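Local coordinates for protein acyl-CoA dehydrogenase (PDB 3PFD) that oxidises saturated acyl-CoA thioesters to 2,3-dehydroacyl-CoA, probably using its bound flavin adenine dinucleotide as the redox cofactor of fatty acid metabolism, at residues S176-V181 with G234-G239; Q350-Y355 with F361-M366; R31-K36 with L56-S61. One frame throughout, in Å; residues are numbered along the deposited sequence. Where two conformers were deposited one is given.

Contact 1 (S176-V181 with G234-G239); sequences STWYTV and GDRIIG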
loop_
_atom_site.group_PDB
_atom_site.type_symbol
_atom_site.label_atom_id
_atom_site.label_comp_id
_atom_site.label_asym_id
_atom_site.label_seq_id
_atom_site.Cartn_x
_atom_site.Cartn_y
_atom_site.Cartn_z
ATOM N N SER C 176 -7.184 -37.606 11.275
ATOM C CA SER C 176 -5.827 -38.133 11.304
ATOM C C SER C 176 -5.695 -39.418 12.128
ATOM O O SER C 176 -6.430 -39.630 13.102
ATOM C CB SER C 176 -4.829 -37.068 11.784
ATOM O OG SER C 176 -4.592 -36.107 10.760
ATOM N N THR C 177 -4.737 -40.247 11.709
ATOM C CA THR C 177 -4.349 -41.474 12.386
ATOM C C THR C 177 -3.145 -41.217 13.306
ATOM O O THR C 177 -3.117 -41.704 14.446
ATOM C CB THR C 177 -4.020 -42.575 11.347
ATOM O OG1 THR C 177 -5.200 -42.896 10.590
ATOM C CG2 THR C 177 -3.507 -43.851 12.015
ATOM N N TRP C 178 -2.181 -40.422 12.815
ATOM C CA TRP C 178 -0.934 -40.141 13.521
ATOM C C TRP C 178 -0.808 -38.659 13.823
ATOM O O TRP C 178 -1.153 -37.814 12.997
ATOM C CB TRP C 178 0.258 -40.562 12.679
ATOM C CG TRP C 178 0.539 -42.053 12.677
ATOM C CD1 TRP C 178 0.365 -42.923 11.638
ATOM C CD2 TRP C 178 1.085 -42.815 13.753
ATOM N NE1 TRP C 178 0.775 -44.189 12.007
ATOM C CE2 TRP C 178 1.215 -44.148 13.302
ATOM C CE3 TRP C 178 1.469 -42.502 15.063
ATOM C CZ2 TRP C 178 1.702 -45.180 14.125
ATOM C CZ3 TRP C 178 1.955 -43.524 15.880
ATOM C CH2 TRP C 178 2.075 -44.845 15.401
ATOM N N TYR C 179 -0.296 -38.357 15.008
ATOM C CA TYR C 179 -0.224 -36.986 15.499
ATOM C C TYR C 179 1.162 -36.778 16.066
ATOM O O TYR C 179 1.590 -37.532 16.933
ATOM C CB TYR C 179 -1.246 -36.735 16.614
ATOM C CG TYR C 179 -2.719 -36.717 16.202
ATOM C CD1 TYR C 179 -3.404 -37.899 15.914
ATOM C CD2 TYR C 179 -3.437 -35.516 16.146
ATOM C CE1 TYR C 179 -4.755 -37.898 15.544
ATOM C CE2 TYR C 179 -4.810 -35.505 15.777
ATOM C CZ TYR C 179 -5.456 -36.699 15.492
ATOM O OH TYR C 179 -6.796 -36.707 15.142
ATOM N N THR C 180 1.847 -35.740 15.589
ATOM C CA THR C 180 3.101 -35.297 16.194
ATOM C C THR C 180 2.746 -34.315 17.308
ATOM O O THR C 180 2.304 -33.190 17.041
ATOM C CB THR C 180 4.010 -34.649 15.129
ATOM O OG1 THR C 180 4.269 -35.603 14.095
ATOM C CG2 THR C 180 5.331 -34.142 15.708
ATOM N N VAL C 181 2.915 -34.750 18.552
ATOM C CA VAL C 181 2.545 -33.931 19.710
ATOM C C VAL C 181 3.786 -33.446 20.464
ATOM O O VAL C 181 4.703 -34.238 20.757
ATOM C CB VAL C 181 1.622 -34.718 20.686
ATOM C CG1 VAL C 181 1.143 -33.817 21.817
ATOM C CG2 VAL C 181 0.428 -35.339 19.955
ATOM N N GLY C 234 7.827 -46.139 24.726
ATOM C CA GLY C 234 8.969 -45.261 24.831
ATOM C C GLY C 234 9.567 -44.919 23.488
ATOM O O GLY C 234 10.108 -43.836 23.323
ATOM N N ASP C 235 9.452 -45.831 22.524
ATOM C CA ASP C 235 9.955 -45.574 21.165
ATOM C C ASP C 235 9.192 -44.483 20.379
ATOM O O ASP C 235 9.564 -44.168 19.244
ATOM C CB ASP C 235 10.050 -46.871 20.341
ATOM C CG ASP C 235 8.682 -47.442 19.952
ATOM O OD1 ASP C 235 7.651 -47.062 20.561
ATOM O OD2 ASP C 235 8.642 -48.290 19.030
ATOM N N ARG C 236 8.147 -43.915 20.981
ATOM C CA ARG C 236 7.327 -42.895 20.316
ATOM C C ARG C 236 7.974 -41.526 20.280
ATOM O O ARG C 236 7.537 -40.666 19.514
ATOM C CB ARG C 236 5.932 -42.762 20.955
ATOM C CG ARG C 236 5.039 -44.003 20.853
ATOM C CD ARG C 236 4.630 -44.320 19.427
ATOM N NE ARG C 236 3.577 -45.341 19.425
ATOM C CZ ARG C 236 2.295 -45.106 19.690
ATOM N NH1 ARG C 236 1.868 -43.875 19.970
ATOM N NH2 ARG C 236 1.432 -46.109 19.665
ATOM N N ILE C 237 8.985 -41.315 21.121
ATOM C CA ILE C 237 9.683 -40.028 21.165
ATOM C C ILE C 237 10.477 -39.824 19.882
ATOM O O ILE C 237 11.061 -40.768 19.351
ATOM C CB ILE C 237 10.555 -39.863 22.461
ATOM C CG1 ILE C 237 11.047 -38.417 22.623
ATOM C CG2 ILE C 237 11.718 -40.886 22.528
ATOM C CD1 ILE C 237 11.469 -38.068 24.048
ATOM N N ILE C 238 10.449 -38.597 19.365
ATOM C CA ILE C 238 11.208 -38.229 18.185
ATOM C C ILE C 238 12.499 -37.567 18.657
ATOM O O ILE C 238 12.469 -36.503 19.301
ATOM C CB ILE C 238 10.407 -37.258 17.286
ATOM C CG1 ILE C 238 9.005 -37.823 17.007
ATOM C CG2 ILE C 238 11.175 -36.957 16.000
ATOM C CD1 ILE C 238 7.991 -36.778 16.594
ATOM N N GLY C 239 13.627 -38.213 18.346
ATOM C CA GLY C 239 14.943 -37.744 18.793
ATOM C C GLY C 239 15.050 -37.709 20.307
ATOM O O GLY C 239 14.291 -38.379 21.005
#

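Contact 2 (Q350-Y355 with F361-M366); sequences QLFGGY and FPVERM. With FDA (dihydroflavine-adenine dinucleotide), chain B.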
loop_
_atom_site.group_PDB
_atom_site.type_symbol
_atom_site.label_atom_id
_atom_site.label_comp_id
_atom_site.label_asym_id
_atom_site.label_seq_id
_atom_site.Cartn_x
_atom_site.Cartn_y
_atom_site.Cartn_z
ATOM N N GLN C 350 -13.912 -7.912 -5.692
ATOM C CA GLN C 350 -14.233 -6.588 -6.213
ATOM C C GLN C 350 -14.555 -6.632 -7.702
ATOM O O GLN C 350 -15.518 -5.989 -8.161
ATOM C CB GLN C 350 -13.079 -5.601 -5.933
ATOM C CG GLN C 350 -13.402 -4.139 -6.330
ATOM C CD GLN C 350 -14.466 -3.511 -5.420
ATOM O OE1 GLN C 350 -14.654 -3.964 -4.292
ATOM N NE2 GLN C 350 -15.137 -2.446 -5.895
ATOM N N LEU C 351 -13.748 -7.385 -8.464
ATOM C CA LEU C 351 -13.906 -7.398 -9.911
ATOM C C LEU C 351 -15.188 -8.077 -10.429
ATOM O O LEU C 351 -15.618 -7.809 -11.543
ATOM C CB LEU C 351 -12.660 -7.963 -10.593
ATOM C CG LEU C 351 -11.470 -7.015 -10.522
ATOM C CD1 LEU C 351 -10.253 -7.695 -11.092
ATOM C CD2 LEU C 351 -11.735 -5.681 -11.222
ATOM N N PHE C 352 -15.777 -8.945 -9.620
ATOM C CA PHE C 352 -17.085 -9.577 -9.915
ATOM C C PHE C 352 -18.268 -8.650 -9.574
ATOM O O PHE C 352 -19.438 -8.922 -9.934
ATOM C CB PHE C 352 -17.238 -10.857 -9.093
ATOM C CG PHE C 352 -16.610 -12.090 -9.718
ATOM C CD1 PHE C 352 -15.228 -12.237 -9.788
ATOM C CD2 PHE C 352 -17.416 -13.110 -10.240
ATOM C CE1 PHE C 352 -14.660 -13.385 -10.369
ATOM C CE2 PHE C 352 -16.845 -14.257 -10.803
ATOM C CZ PHE C 352 -15.478 -14.399 -10.864
ATOM N N GLY C 353 -17.976 -7.572 -8.856
ATOM C CA GLY C 353 -19.022 -6.657 -8.414
ATOM C C GLY C 353 -19.937 -7.380 -7.441
ATOM O O GLY C 353 -19.470 -8.143 -6.617
ATOM N N GLY C 354 -21.244 -7.163 -7.554
ATOM C CA GLY C 354 -22.194 -7.780 -6.604
ATOM C C GLY C 354 -22.139 -9.301 -6.569
ATOM O O GLY C 354 -22.173 -9.925 -5.491
ATOM N N TYR C 355 -22.031 -9.929 -7.737
ATOM C CA TYR C 355 -21.911 -11.393 -7.793
ATOM C C TYR C 355 -20.709 -11.904 -6.979
ATOM O O TYR C 355 -20.772 -12.990 -6.380
ATOM C CB TYR C 355 -21.854 -11.907 -9.227
ATOM C CG TYR C 355 -23.175 -12.451 -9.708
ATOM C CD1 TYR C 355 -23.696 -12.084 -10.947
ATOM C CD2 TYR C 355 -23.903 -13.331 -8.924
ATOM C CE1 TYR C 355 -24.911 -12.577 -11.385
ATOM C CE2 TYR C 355 -25.111 -13.834 -9.351
ATOM C CZ TYR C 355 -25.617 -13.448 -10.580
ATOM O OH TYR C 355 -26.824 -13.945 -11.004
ATOM N N PHE C 361 -20.577 -17.541 -6.754
ATOM C CA PHE C 361 -19.253 -17.643 -7.334
ATOM C C PHE C 361 -18.226 -17.993 -6.237
ATOM O O PHE C 361 -18.528 -17.821 -5.051
ATOM C CB PHE C 361 -18.920 -16.367 -8.118
ATOM C CG PHE C 361 -19.706 -16.246 -9.394
ATOM C CD1 PHE C 361 -19.270 -16.894 -10.546
ATOM C CD2 PHE C 361 -20.911 -15.563 -9.420
ATOM C CE1 PHE C 361 -20.009 -16.816 -11.738
ATOM C CE2 PHE C 361 -21.664 -15.472 -10.593
ATOM C CZ PHE C 361 -21.220 -16.098 -11.750
ATOM N N PRO C 362 -17.050 -18.527 -6.619
ATOM C CA PRO C 362 -16.069 -19.014 -5.626
ATOM C C PRO C 362 -15.172 -17.947 -4.977
ATOM O O PRO C 362 -14.493 -18.241 -3.993
ATOM C CB PRO C 362 -15.192 -19.975 -6.452
ATOM C CG PRO C 362 -15.232 -19.426 -7.839
ATOM C CD PRO C 362 -16.585 -18.760 -8.005
ATOM N N VAL C 363 -15.137 -16.737 -5.523
ATOM C CA VAL C 363 -14.134 -15.737 -5.085
ATOM C C VAL C 363 -14.316 -15.276 -3.624
ATOM O O VAL C 363 -13.378 -15.040 -2.931
ATOM C CB VAL C 363 -14.017 -14.532 -6.067
ATOM C CG1 VAL C 363 -13.434 -14.984 -7.393
ATOM C CG2 VAL C 363 -15.377 -13.797 -6.278
ATOM N N GLU C 364 -15.557 -15.173 -3.196
ATOM C CA GLU C 364 -15.960 -14.929 -1.816
ATOM C C GLU C 364 -15.309 -15.993 -0.855
ATOM O O GLU C 364 -14.689 -15.663 0.168
ATOM C CB GLU C 364 -17.492 -15.042 -1.919
ATOM C CG GLU C 364 -18.362 -14.958 -0.807
ATOM C CD GLU C 364 -18.390 -16.174 0.037
ATOM O OE1 GLU C 364 -18.689 -17.319 -0.423
ATOM O OE2 GLU C 364 -18.162 -15.930 1.211
ATOM N N ARG C 365 -15.435 -17.273 -1.194
ATOM C CA ARG C 365 -14.765 -18.321 -0.405
ATOM C C ARG C 365 -13.237 -18.188 -0.428
ATOM O O ARG C 365 -12.557 -18.291 0.608
ATOM C CB ARG C 365 -15.185 -19.713 -0.887
ATOM C CG ARG C 365 -14.468 -20.831 -0.167
ATOM C CD ARG C 365 -14.678 -22.165 -0.885
ATOM N NE ARG C 365 -13.886 -22.352 -2.106
ATOM C CZ ARG C 365 -14.401 -22.517 -3.331
ATOM N NH1 ARG C 365 -15.717 -22.437 -3.545
ATOM N NH2 ARG C 365 -13.595 -22.725 -4.366
ATOM N N MET C 366 -12.705 -17.942 -1.613
ATOM C CA MET C 366 -11.276 -17.712 -1.773
ATOM C C MET C 366 -10.705 -16.599 -0.867
ATOM O O MET C 366 -9.602 -16.724 -0.316
ATOM C CB MET C 366 -10.964 -17.434 -3.232
ATOM C CG MET C 366 -11.122 -18.691 -4.141
ATOM S SD MET C 366 -11.106 -18.176 -5.866
ATOM C CE MET C 366 -11.386 -19.721 -6.702
HETATM P PA FDA B . -20.688 -4.730 -12.532
HETATM O O1A FDA B . -21.291 -3.398 -12.888
HETATM O O2A FDA B . -20.760 -5.903 -13.458
HETATM O O5B FDA B . -19.134 -4.501 -12.180
HETATM C C5B FDA B . -18.205 -5.578 -12.176
HETATM C C4B FDA B . -16.830 -4.966 -11.954
HETATM O O4B FDA B . -16.521 -4.144 -13.099
HETATM C C3B FDA B . -16.749 -4.061 -10.726
HETATM O O3B FDA B . -15.436 -4.103 -10.192
HETATM C C2B FDA B . -16.852 -2.668 -11.320
HETATM O O2B FDA B . -16.227 -1.680 -10.508
HETATM C C1B FDA B . -16.151 -2.823 -12.662
HETATM N N9A FDA B . -16.571 -1.767 -13.620
HETATM C C8A FDA B . -17.790 -1.646 -14.188
HETATM N N7A FDA B . -17.784 -0.562 -14.986
HETATM C C5A FDA B . -16.544 0.003 -14.948
HETATM C C6A FDA B . -15.961 1.127 -15.557
HETATM N N6A FDA B . -16.682 1.910 -16.420
HETATM N N1A FDA B . -14.661 1.439 -15.267
HETATM C C2A FDA B . -13.940 0.668 -14.424
HETATM N N3A FDA B . -14.489 -0.410 -13.834
HETATM C C4A FDA B . -15.781 -0.765 -14.072
HETATM N N1 FDA B . -28.921 -1.960 -5.870
HETATM C C2 FDA B . -30.166 -1.454 -5.705
HETATM O O2 FDA B . -30.824 -1.045 -6.683
HETATM N N3 FDA B . -30.735 -1.421 -4.476
HETATM C C4 FDA B . -30.076 -1.846 -3.386
HETATM O O4 FDA B . -30.657 -1.754 -2.287
HETATM C C4X FDA B . -28.778 -2.353 -3.510
HETATM N N5 FDA B . -28.241 -3.051 -2.491
HETATM C C5X FDA B . -27.173 -3.882 -2.685
HETATM C C6 FDA B . -26.877 -4.866 -1.735
HETATM C C7 FDA B . -25.953 -5.874 -2.007
HETATM C C7M FDA B . -25.676 -6.911 -0.944
HETATM C C8 FDA B . -25.289 -5.916 -3.234
HETATM C C8M FDA B . -24.278 -7.016 -3.576
HETATM C C9 FDA B . -25.594 -4.943 -4.185
HETATM C C9A FDA B . -26.519 -3.930 -3.930
HETATM N N10 FDA B . -27.021 -3.147 -5.002
HETATM C C10 FDA B . -28.216 -2.414 -4.795
HETATM C "C1'" FDA B . -26.434 -3.250 -6.359
HETATM C "C2'" FDA B . -25.013 -2.669 -6.456
HETATM O "O2'" FDA B . -25.098 -1.238 -6.502
HETATM C "C3'" FDA B . -24.284 -3.249 -7.667
HETATM O "O3'" FDA B . -23.747 -4.537 -7.307
HETATM C "C4'" FDA B . -23.127 -2.348 -8.095
HETATM O "O4'" FDA B . -23.678 -1.129 -8.595
HETATM C "C5'" FDA B . -22.224 -3.002 -9.135
HETATM O "O5'" FDA B . -22.990 -3.576 -10.202
HETATM P P FDA B . -22.760 -5.118 -10.587
HETATM O O1P FDA B . -22.874 -5.954 -9.354
HETATM O O2P FDA B . -23.661 -5.418 -11.794
HETATM O O3P FDA B . -21.216 -5.173 -11.059
#

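Contact 3 (R31-K36 with L56-S61); sequences RALAEK and LAALNS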
loop_
_atom_site.group_PDB
_atom_site.type_symbol
_atom_site.label_atom_id
_atom_site.label_comp_id
_atom_site.label_asym_id
_atom_site.label_seq_id
_atom_site.Cartn_x
_atom_site.Cartn_y
_atom_site.Cartn_z
ATOM N N ARG C 31 -3.335 -30.568 -11.703
ATOM C CA ARG C 31 -4.410 -29.664 -12.128
ATOM C C ARG C 31 -5.622 -30.414 -12.658
ATOM O O ARG C 31 -6.752 -30.023 -12.385
ATOM C CB ARG C 31 -3.955 -28.668 -13.200
ATOM C CG ARG C 31 -5.075 -27.674 -13.576
ATOM C CD ARG C 31 -4.602 -26.515 -14.390
ATOM N NE ARG C 31 -3.969 -25.519 -13.518
ATOM C CZ ARG C 31 -3.679 -24.267 -13.872
ATOM N NH1 ARG C 31 -3.958 -23.823 -15.102
ATOM N NH2 ARG C 31 -3.110 -23.457 -12.992
ATOM N N ALA C 32 -5.393 -31.459 -13.453
ATOM C CA ALA C 32 -6.509 -32.228 -14.036
ATOM C C ALA C 32 -7.302 -32.918 -12.934
ATOM O O ALA C 32 -8.523 -32.841 -12.904
ATOM C CB ALA C 32 -6.014 -33.235 -15.074
ATOM N N LEU C 33 -6.602 -33.549 -12.000
ATOM C CA LEU C 33 -7.260 -34.164 -10.858
ATOM C C LEU C 33 -8.009 -33.129 -10.018
ATOM O O LEU C 33 -9.159 -33.351 -9.647
ATOM C CB LEU C 33 -6.245 -34.905 -9.993
ATOM C CG LEU C 33 -6.893 -35.764 -8.911
ATOM C CD1 LEU C 33 -6.113 -37.031 -8.806
ATOM C CD2 LEU C 33 -6.984 -35.059 -7.558
ATOM N N ALA C 34 -7.366 -31.999 -9.721
ATOM C CA ALA C 34 -8.032 -30.981 -8.934
ATOM C C ALA C 34 -9.287 -30.462 -9.636
ATOM O O ALA C 34 -10.343 -30.381 -9.019
ATOM C CB ALA C 34 -7.095 -29.861 -8.575
ATOM N N GLU C 35 -9.192 -30.148 -10.925
ATOM C CA GLU C 35 -10.332 -29.564 -11.637
ATOM C C GLU C 35 -11.479 -30.571 -11.833
ATOM O O GLU C 35 -12.651 -30.211 -11.761
ATOM C CB GLU C 35 -9.892 -28.924 -12.960
ATOM C CG GLU C 35 -9.381 -27.477 -12.763
ATOM C CD GLU C 35 -8.835 -26.841 -14.024
ATOM O OE1 GLU C 35 -8.792 -27.515 -15.073
ATOM O OE2 GLU C 35 -8.436 -25.652 -13.973
ATOM N N LYS C 36 -11.127 -31.833 -12.051
ATOM C CA LYS C 36 -12.110 -32.876 -12.308
ATOM C C LYS C 36 -12.699 -33.442 -11.016
ATOM O O LYS C 36 -13.911 -33.572 -10.902
ATOM C CB LYS C 36 -11.508 -34.015 -13.159
ATOM C CG LYS C 36 -11.141 -33.633 -14.600
ATOM C CD LYS C 36 -10.341 -34.773 -15.280
ATOM C CE LYS C 36 -10.040 -34.497 -16.759
ATOM N NZ LYS C 36 -9.025 -35.447 -17.309
ATOM N N LEU C 56 -10.018 -36.297 -0.682
ATOM C CA LEU C 56 -9.161 -37.277 -0.020
ATOM C C LEU C 56 -9.062 -38.596 -0.811
ATOM O O LEU C 56 -7.959 -39.100 -1.041
ATOM C CB LEU C 56 -9.631 -37.552 1.412
ATOM C CG LEU C 56 -8.783 -38.551 2.232
ATOM C CD1 LEU C 56 -7.346 -38.038 2.543
ATOM C CD2 LEU C 56 -9.498 -38.968 3.521
ATOM N N ALA C 57 -10.211 -39.133 -1.232
ATOM C CA ALA C 57 -10.243 -40.353 -2.035
ATOM C C ALA C 57 -9.435 -40.221 -3.333
ATOM O O ALA C 57 -8.652 -41.107 -3.671
ATOM C CB ALA C 57 -11.692 -40.789 -2.325
ATOM N N ALA C 58 -9.601 -39.095 -4.025
ATOM C CA ALA C 58 -8.913 -38.853 -5.287
ATOM C C ALA C 58 -7.405 -38.679 -5.073
ATOM O O ALA C 58 -6.596 -39.237 -5.816
ATOM C CB ALA C 58 -9.507 -37.638 -5.974
ATOM N N LEU C 59 -7.037 -37.921 -4.043
ATOM C CA LEU C 59 -5.628 -37.690 -3.744
ATOM C C LEU C 59 -4.945 -38.995 -3.321
ATOM O O LEU C 59 -3.883 -39.312 -3.841
ATOM C CB LEU C 59 -5.445 -36.553 -2.714
ATOM C CG LEU C 59 -5.811 -35.118 -3.170
ATOM C CD1 LEU C 59 -5.943 -34.146 -1.987
ATOM C CD2 LEU C 59 -4.830 -34.531 -4.208
ATOM N N ASN C 60 -5.580 -39.749 -2.413
ATOM C CA ASN C 60 -5.065 -41.026 -1.910
ATOM C C ASN C 60 -4.866 -42.052 -3.028
ATOM O O ASN C 60 -3.818 -42.711 -3.098
ATOM C CB ASN C 60 -6.015 -41.636 -0.847
ATOM C CG ASN C 60 -5.863 -41.008 0.537
ATOM O OD1 ASN C 60 -4.869 -40.343 0.846
ATOM N ND2 ASN C 60 -6.858 -41.229 1.383
ATOM N N SER C 61 -5.869 -42.195 -3.894
ATOM C CA SER C 61 -5.820 -43.231 -4.923
ATOM C C SER C 61 -4.953 -42.871 -6.141
ATOM O O SER C 61 -4.451 -43.756 -6.819
ATOM C CB SER C 61 -7.226 -43.691 -5.327
ATOM O OG SER C 61 -7.881 -42.735 -6.140
#

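Contact 1 (S176-V181 with G234-G239)
Trp178 and Arg236 meet between two strands that are not neighbours in their sheet, a case of side chains meeting across an intervening strand. Strand 194-200 lies between 178-184 and 237-238, and the nearest backbone approach, between the CA atoms of Thr180 and Ile238, is accordingly 8.8 Å. No hydrogen bond joins the two segments.

The polar-aromatic pair comes first. The six-membered end of the indole reaches the guanidinium with one corner: Trp178 CZ3 lies over one face of that group, nearer its rim than its centre, 4.1 Å from Arg236 NH1 and as far from its CZ. The two planes are 79° apart, so the groups meet steeply. A bend in the arginine chain at chi2 (-67°) helps bring its head to the tryptophan, and NH1 is held there by a salt bridge to Asp203 and a hydrogen bond to the carbonyl of Met198 on the middle strand. His200 makes an edge-to-face pair with Trp178.

The apolar pair lies further along the strand. Thr180 CG2 touches Ile238 CD1 at 3.8 Å, the two side chains crossing at about a right angle. With CG2 anti to its own backbone N, Thr180 turns a methyl to the isoleucine, while OG1 bonds to the carbonyl of Gly107.

Chemically, directional bonds to outside residues hold the arginine head and the threonine hydroxyl, and van der Waals contact alone joins the two segments. The carboxylate of Asp203 probably offsets the buried arginine's charge, while the indole corner packs against one face of the guanidinium.

Contact 2 (Q350-Y355 with F361-M366)
The end of helix 326-352 and the glycine turn after it form part of the pocket for the dinucleotide, and an aromatic cluster of Phe352, Tyr355 and Phe361 ties that turn to the start of helix 363-373. The cluster is a worked case of rings meeting at unlike angles. The edge of Phe361 points at the face of Tyr355, with centroids 5.1 Å apart and planes at 73°; CE2 of Phe361 comes in off-centre, toward the rim of the tyrosine ring. Tyr355 has two conformers, of which this is one. Phe352 meets Phe361 obliquely, the two ring planes 53° apart, with CD2 of Phe352 over one face of the Phe361 ring, toward its rim, and Phe352 CE2 approaches Phe361 CD1 to 3.6 Å.

Val363 lays both methyls against Phe352, its CG1 anti to the carbonyl carbon. CG2 sits over the ring face in a CH-pi contact, 4.1 Å from the ring centroid of Phe352, and CG1 packs 3.6 Å from Phe352 CE1. Tyr277 of helix 256-280 also stacks on Phe352, and Trp169 of the second subunit meets Tyr355 edge to face.

Within these segments the backbone binds the cofactor. The amide N of Gly354 donates to the phosphate oxygen O1P of the dinucleotide over 2.7 Å, at an N-H...O angle of 153°. Ribose O3B donates to the carbonyl O of Gln350 at 2.8 Å. Gly353, with positive phi, passes its CA 3.7 Å from O3P. Arg281, and Thr379 of the second subunit, help complete the site.

Two chemistries share one short turn. Main-chain groups bond the adenosine ribose and diphosphate, while packed rings and a valine, with no hydrogen bond across, fix the other side of the turn against the next helix.

Contact 3 (R31-K36 with L56-S61)
Helices 24-47 and 53-61 come nearest within these segments at Leu33 and Ala58, whose CA atoms are 7.5 Å apart. Both segments are helical throughout, although 31-36 widens into a pi-type turn at 34-36. Here the close backbone spacing goes with a small residue, alanine, on one helix facing a large one on the other.

Leu33 carries the contact from its side, and its two methyls divide the work. Its CG is anti to the backbone N (chi1 -170°), which carries the branch out toward helix 53-61. There CD2 settles against the methyl of Ala58, 3.9 Å from CB, and also meets CD2 of Leu59 at 4.0 Å. The other methyl, CD1, comes to 3.7 Å from the carbonyl O of Ala58, an oxygen that is hydrogen-bonded to the hydroxyl of Ser62. The CB of Leu59 points neither at the first helix nor from it, but its CD2 end comes nearer, and the side chain packs as well on Ile30 and Ile38 of helix 24-47 and on Ile100 of helix 95-114.

At the close of the second segment, the hydroxyl of Ser61 folds back onto its own helix and donates to the carbonyl O of Ala57 over 3.1 Å. The amide of Ser61 reaches that same oxygen from the opposite face of its plane, so two donors from one residue share it.

Apolar helix-to-helix packing of this kind, a leucine set against an alanine and crossing a second leucine, joins successive helices of the N-terminal, all-helical domain of the acyl-CoA dehydrogenase fold.

Overall arrangement
The three contacts sample the three parts of the acyl-CoA dehydrogenase fold: helical N-terminal (contact 3), beta-sheet middle (contact 1) and helical C-terminal (contact 2). They follow one another along the chain in the order 3, 1, 2, without interleaving. Contacts 1 and 2 lie on opposite sides of the chain's centre, their own centres 42 Å apart, yet both lie near cofactor: contact 2 bonds one dinucleotide through its ribose and diphosphate, and the side chain of Thr180 in contact 1 is about 9 Å from a bound dinucleotide. Contact 3 touches neither of the other contacts, its nearest atoms lying about 8 Å from contact 1 and about 10 Å from contact 2.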